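Local coordinates for alpha-11 giardin (Giardia intestinalis, PDB 2II2), which binds calcium as an unusual annexin and probably acidic phospholipids, with a likely part in parasite attachment and in the cytoskeleton of the ventral disk, at residues V179-Y190 with L222-L230. Residues are numbered along the deposited sequence; the frame is centred on the assembly and turned at random.
Sequences VRLIITSTADEY and LCIAHYYNL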
loop_
_atom_site.group_PDB
_atom_site.type_symbol
_atom_site.label_atom_id
_atom_site.label_comp_id
_atom_site.label_asym_id
_atom_site.label_seq_id
_atom_site.Cartn_x
_atom_site.Cartn_y
_atom_site.Cartn_z
ATOM N N VAL A 179 -3.304 -15.821 10.714
ATOM C CA VAL A 179 -3.006 -14.412 10.770
ATOM C C VAL A 179 -2.117 -14.129 11.983
ATOM O O VAL A 179 -1.108 -13.409 11.875
ATOM C CB VAL A 179 -4.299 -13.573 10.823
ATOM C CG1 VAL A 179 -3.952 -12.119 11.098
ATOM C CG2 VAL A 179 -5.031 -13.692 9.515
ATOM N N ARG A 180 -2.466 -14.666 13.153
ATOM C CA ARG A 180 -1.683 -14.404 14.349
ATOM C C ARG A 180 -0.256 -14.864 14.153
ATOM O O ARG A 180 0.679 -14.129 14.512
ATOM C CB ARG A 180 -2.307 -15.105 15.539
ATOM C CG ARG A 180 -1.609 -14.871 16.827
ATOM C CD ARG A 180 -2.426 -15.483 17.955
ATOM N NE ARG A 180 -3.804 -14.986 17.981
ATOM C CZ ARG A 180 -4.180 -13.836 18.541
ATOM N NH1 ARG A 180 -3.295 -13.024 19.113
ATOM N NH2 ARG A 180 -5.452 -13.482 18.515
ATOM N N LEU A 181 -0.089 -16.074 13.596
ATOM C CA LEU A 181 1.276 -16.579 13.367
ATOM C C LEU A 181 2.108 -15.616 12.535
ATOM O O LEU A 181 3.228 -15.231 12.930
ATOM C CB LEU A 181 1.230 -17.963 12.745
ATOM C CG LEU A 181 2.540 -18.752 12.602
ATOM C CD1 LEU A 181 2.213 -20.219 12.463
ATOM C CD2 LEU A 181 3.372 -18.294 11.403
ATOM N N ILE A 182 1.536 -15.198 11.411
ATOM C CA ILE A 182 2.287 -14.333 10.503
ATOM C C ILE A 182 2.553 -12.955 11.121
ATOM O O ILE A 182 3.687 -12.472 11.131
ATOM C CB ILE A 182 1.545 -14.186 9.173
ATOM C CG1 ILE A 182 1.479 -15.525 8.435
ATOM C CG2 ILE A 182 2.235 -13.184 8.281
ATOM C CD1 ILE A 182 0.529 -15.545 7.261
ATOM N N ILE A 183 1.497 -12.336 11.653
ATOM C CA ILE A 183 1.604 -10.974 12.179
ATOM C C ILE A 183 2.526 -10.828 13.391
ATOM O O ILE A 183 3.115 -9.751 13.588
ATOM C CB ILE A 183 0.186 -10.377 12.522
ATOM C CG1 ILE A 183 -0.658 -10.157 11.271
ATOM C CG2 ILE A 183 0.285 -9.153 13.463
ATOM C CD1 ILE A 183 -0.207 -9.018 10.436
ATOM N N THR A 184 2.653 -11.889 14.187
ATOM C CA THR A 184 3.476 -11.816 15.388
ATOM C C THR A 184 4.870 -12.392 15.206
ATOM O O THR A 184 5.639 -12.421 16.164
ATOM C CB THR A 184 2.816 -12.531 16.601
ATOM O OG1 THR A 184 2.698 -13.932 16.334
ATOM C CG2 THR A 184 1.442 -11.957 16.936
ATOM N N SER A 185 5.229 -12.832 14.006
ATOM C CA SER A 185 6.560 -13.402 13.792
ATOM C C SER A 185 7.589 -12.320 13.697
ATOM O O SER A 185 7.386 -11.328 13.001
ATOM C CB SER A 185 6.624 -14.207 12.487
ATOM O OG SER A 185 5.803 -15.363 12.496
ATOM N N THR A 186 8.731 -12.548 14.341
ATOM C CA THR A 186 9.874 -11.704 14.045
ATOM C C THR A 186 10.397 -12.001 12.632
ATOM O O THR A 186 10.184 -13.093 12.097
ATOM C CB THR A 186 11.022 -11.913 15.044
ATOM O OG1 THR A 186 11.518 -13.246 14.890
ATOM C CG2 THR A 186 10.571 -11.672 16.468
ATOM N N ALA A 187 11.117 -11.047 12.058
ATOM C CA ALA A 187 11.695 -11.260 10.729
ATOM C C ALA A 187 12.676 -12.426 10.743
ATOM O O ALA A 187 12.707 -13.226 9.811
ATOM C CB ALA A 187 12.380 -10.001 10.202
ATOM N N ASP A 188 13.486 -12.526 11.791
ATOM C CA ASP A 188 14.481 -13.593 11.837
ATOM C C ASP A 188 13.814 -14.960 11.863
ATOM O O ASP A 188 14.188 -15.859 11.102
ATOM C CB ASP A 188 15.412 -13.431 13.045
ATOM C CG ASP A 188 16.448 -12.325 12.875
ATOM O OD1 ASP A 188 16.540 -11.693 11.808
ATOM O OD2 ASP A 188 17.191 -12.098 13.844
ATOM N N GLU A 189 12.852 -15.148 12.768
ATOM C CA GLU A 189 12.180 -16.434 12.822
ATOM C C GLU A 189 11.356 -16.702 11.568
ATOM O O GLU A 189 11.314 -17.832 11.091
ATOM C CB GLU A 189 11.279 -16.534 14.039
ATOM C CG GLU A 189 12.080 -16.755 15.305
ATOM C CD GLU A 189 11.263 -17.238 16.514
ATOM O OE1 GLU A 189 10.003 -17.148 16.472
ATOM O OE2 GLU A 189 11.911 -17.651 17.527
ATOM N N TYR A 190 10.695 -15.671 11.029
ATOM C CA TYR A 190 9.872 -15.910 9.866
ATOM C C TYR A 190 10.664 -16.349 8.624
ATOM O O TYR A 190 10.182 -17.165 7.842
ATOM C CB TYR A 190 9.012 -14.678 9.499
ATOM C CG TYR A 190 7.869 -15.070 8.610
ATOM C CD1 TYR A 190 6.762 -15.722 9.142
ATOM C CD2 TYR A 190 7.907 -14.846 7.241
ATOM C CE1 TYR A 190 5.690 -16.120 8.335
ATOM C CE2 TYR A 190 6.846 -15.220 6.410
ATOM C CZ TYR A 190 5.728 -15.879 6.966
ATOM O OH TYR A 190 4.652 -16.269 6.177
ATOM N N LEU A 222 -3.166 -11.740 3.112
ATOM C CA LEU A 222 -2.264 -12.695 3.744
ATOM C C LEU A 222 -0.917 -12.696 3.062
ATOM O O LEU A 222 0.108 -12.779 3.714
ATOM C CB LEU A 222 -2.869 -14.115 3.714
ATOM C CG LEU A 222 -3.989 -14.349 4.715
ATOM C CD1 LEU A 222 -4.708 -15.612 4.340
ATOM C CD2 LEU A 222 -3.420 -14.438 6.163
ATOM N N CYS A 223 -0.896 -12.611 1.728
ATOM C CA CYS A 223 0.392 -12.566 1.037
ATOM C C CYS A 223 1.180 -11.298 1.378
ATOM O O CYS A 223 2.400 -11.333 1.435
ATOM C CB CYS A 223 0.209 -12.668 -0.473
ATOM S SG CYS A 223 -0.231 -14.305 -1.062
ATOM N N ILE A 224 0.494 -10.171 1.550
ATOM C CA ILE A 224 1.176 -8.943 1.915
ATOM C C ILE A 224 1.841 -9.093 3.295
ATOM O O ILE A 224 3.011 -8.701 3.516
ATOM C CB ILE A 224 0.234 -7.728 1.853
ATOM C CG1 ILE A 224 -0.058 -7.380 0.397
ATOM C CG2 ILE A 224 0.825 -6.534 2.583
ATOM C CD1 ILE A 224 -1.180 -6.382 0.201
ATOM N N ALA A 225 1.075 -9.617 4.253
ATOM C CA ALA A 225 1.624 -9.794 5.603
ATOM C C ALA A 225 2.809 -10.761 5.611
ATOM O O ALA A 225 3.843 -10.517 6.258
ATOM C CB ALA A 225 0.558 -10.232 6.566
ATOM N N HIS A 226 2.663 -11.858 4.886
ATOM C CA HIS A 226 3.740 -12.834 4.674
ATOM C C HIS A 226 4.980 -12.164 4.097
ATOM O O HIS A 226 6.073 -12.273 4.639
ATOM C CB HIS A 226 3.187 -13.913 3.723
ATOM C CG HIS A 226 4.237 -14.689 2.998
ATOM N ND1 HIS A 226 5.066 -15.595 3.623
ATOM C CD2 HIS A 226 4.604 -14.651 1.699
ATOM C CE1 HIS A 226 5.897 -16.087 2.722
ATOM N NE2 HIS A 226 5.631 -15.542 1.550
ATOM N N TYR A 227 4.815 -11.474 2.975
ATOM C CA TYR A 227 5.971 -10.872 2.322
ATOM C C TYR A 227 6.605 -9.770 3.153
ATOM O O TYR A 227 7.807 -9.592 3.073
ATOM C CB TYR A 227 5.631 -10.407 0.904
ATOM C CG TYR A 227 5.664 -11.531 -0.110
ATOM C CD1 TYR A 227 4.585 -11.794 -0.934
ATOM C CD2 TYR A 227 6.804 -12.327 -0.250
ATOM C CE1 TYR A 227 4.632 -12.834 -1.889
ATOM C CE2 TYR A 227 6.855 -13.356 -1.196
ATOM C CZ TYR A 227 5.772 -13.604 -2.010
ATOM O OH TYR A 227 5.873 -14.594 -2.954
ATOM N N TYR A 228 5.806 -9.026 3.919
ATOM C CA TYR A 228 6.327 -7.953 4.755
ATOM C C TYR A 228 7.380 -8.495 5.713
ATOM O O TYR A 228 8.397 -7.859 5.955
ATOM C CB TYR A 228 5.188 -7.261 5.527
ATOM C CG TYR A 228 5.724 -6.061 6.283
ATOM C CD1 TYR A 228 5.816 -4.814 5.654
ATOM C CD2 TYR A 228 6.134 -6.168 7.591
ATOM C CE1 TYR A 228 6.340 -3.705 6.318
ATOM C CE2 TYR A 228 6.669 -5.060 8.262
ATOM C CZ TYR A 228 6.765 -3.828 7.623
ATOM O OH TYR A 228 7.296 -2.732 8.270
ATOM N N ASN A 229 7.096 -9.683 6.247
ATOM C CA ASN A 229 8.031 -10.334 7.147
ATOM C C ASN A 229 9.390 -10.645 6.499
ATOM O O ASN A 229 10.414 -10.657 7.162
ATOM C CB ASN A 229 7.475 -11.615 7.707
ATOM C CG ASN A 229 6.372 -11.399 8.718
ATOM O OD1 ASN A 229 6.208 -10.299 9.248
ATOM N ND2 ASN A 229 5.615 -12.443 9.000
ATOM N N LEU A 230 9.348 -10.994 5.221
ATOM C CA LEU A 230 10.573 -11.276 4.469
ATOM C C LEU A 230 11.340 -9.994 4.114
ATOM O O LEU A 230 12.565 -9.920 4.326
ATOM C CB LEU A 230 10.246 -12.114 3.238
ATOM C CG LEU A 230 9.669 -13.517 3.528
ATOM C CD1 LEU A 230 9.249 -14.229 2.232
ATOM C CD2 LEU A 230 10.593 -14.401 4.357
HETATM O O HOH W 1 12.223 -12.562 7.389
#
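Asn229 and Tyr190 carry most of the polar part of the contact. Asn229 ND2 donates to Ile182 O over 2.9 Å; the N-H...O angle of 168° makes the bond nearly straight, and the oxygen lies close to the amide plane. Seen from the acceptor, the donor stands tilted off the carbonyl plane, with Ser185 N reaching the same oxygen from the opposite face, so two donors grip this one carbonyl oxygen. The same ND2 is set over one face of the Tyr190 ring, 3.4 Å from its plane and over its centre, with the amide turned steeply against the ring, and Asn229 CB touches ring atom CD2 at 3.3 Å. With CG anti to the backbone N (chi1 -161°), Tyr190 extends its ring across Asn229 to His226, where OH and ND1 are hydrogen-bonded at 2.7 Å. Each partner of that bond lies in the plane of the other's ring, and the rings meet rim to rim.

These bonds tie both arms of a helix-turn-helix, helices 175-184 and 187-201, to helix 216-230 within the all-helical annexin fold. Thr186 is the N-cap of the second arm, its OG1 accepting from Glu189 N, while a water donates to both Ala187 O and Asn229 O, bridging the backbones beside the turn.

Apolar contacts continue along the first arm. The axes of 179-184 and 222-230 cross at 31°, 9.1 Å apart at closest approach. Ile182 is a knob in the hole formed by Leu222, Ala225, His226 and Asn229; its CG2 branch meets Ala225 CB at 3.8 Å, and its CD1 lies 4.2 Å from Leu222 CD2. One turn earlier, Val179 CG2 packs against Leu222 CD2 at 3.8 Å, the two side chains crossing at about a right angle. Leu141 of helix 137-147 touches both Val179 and Ala225.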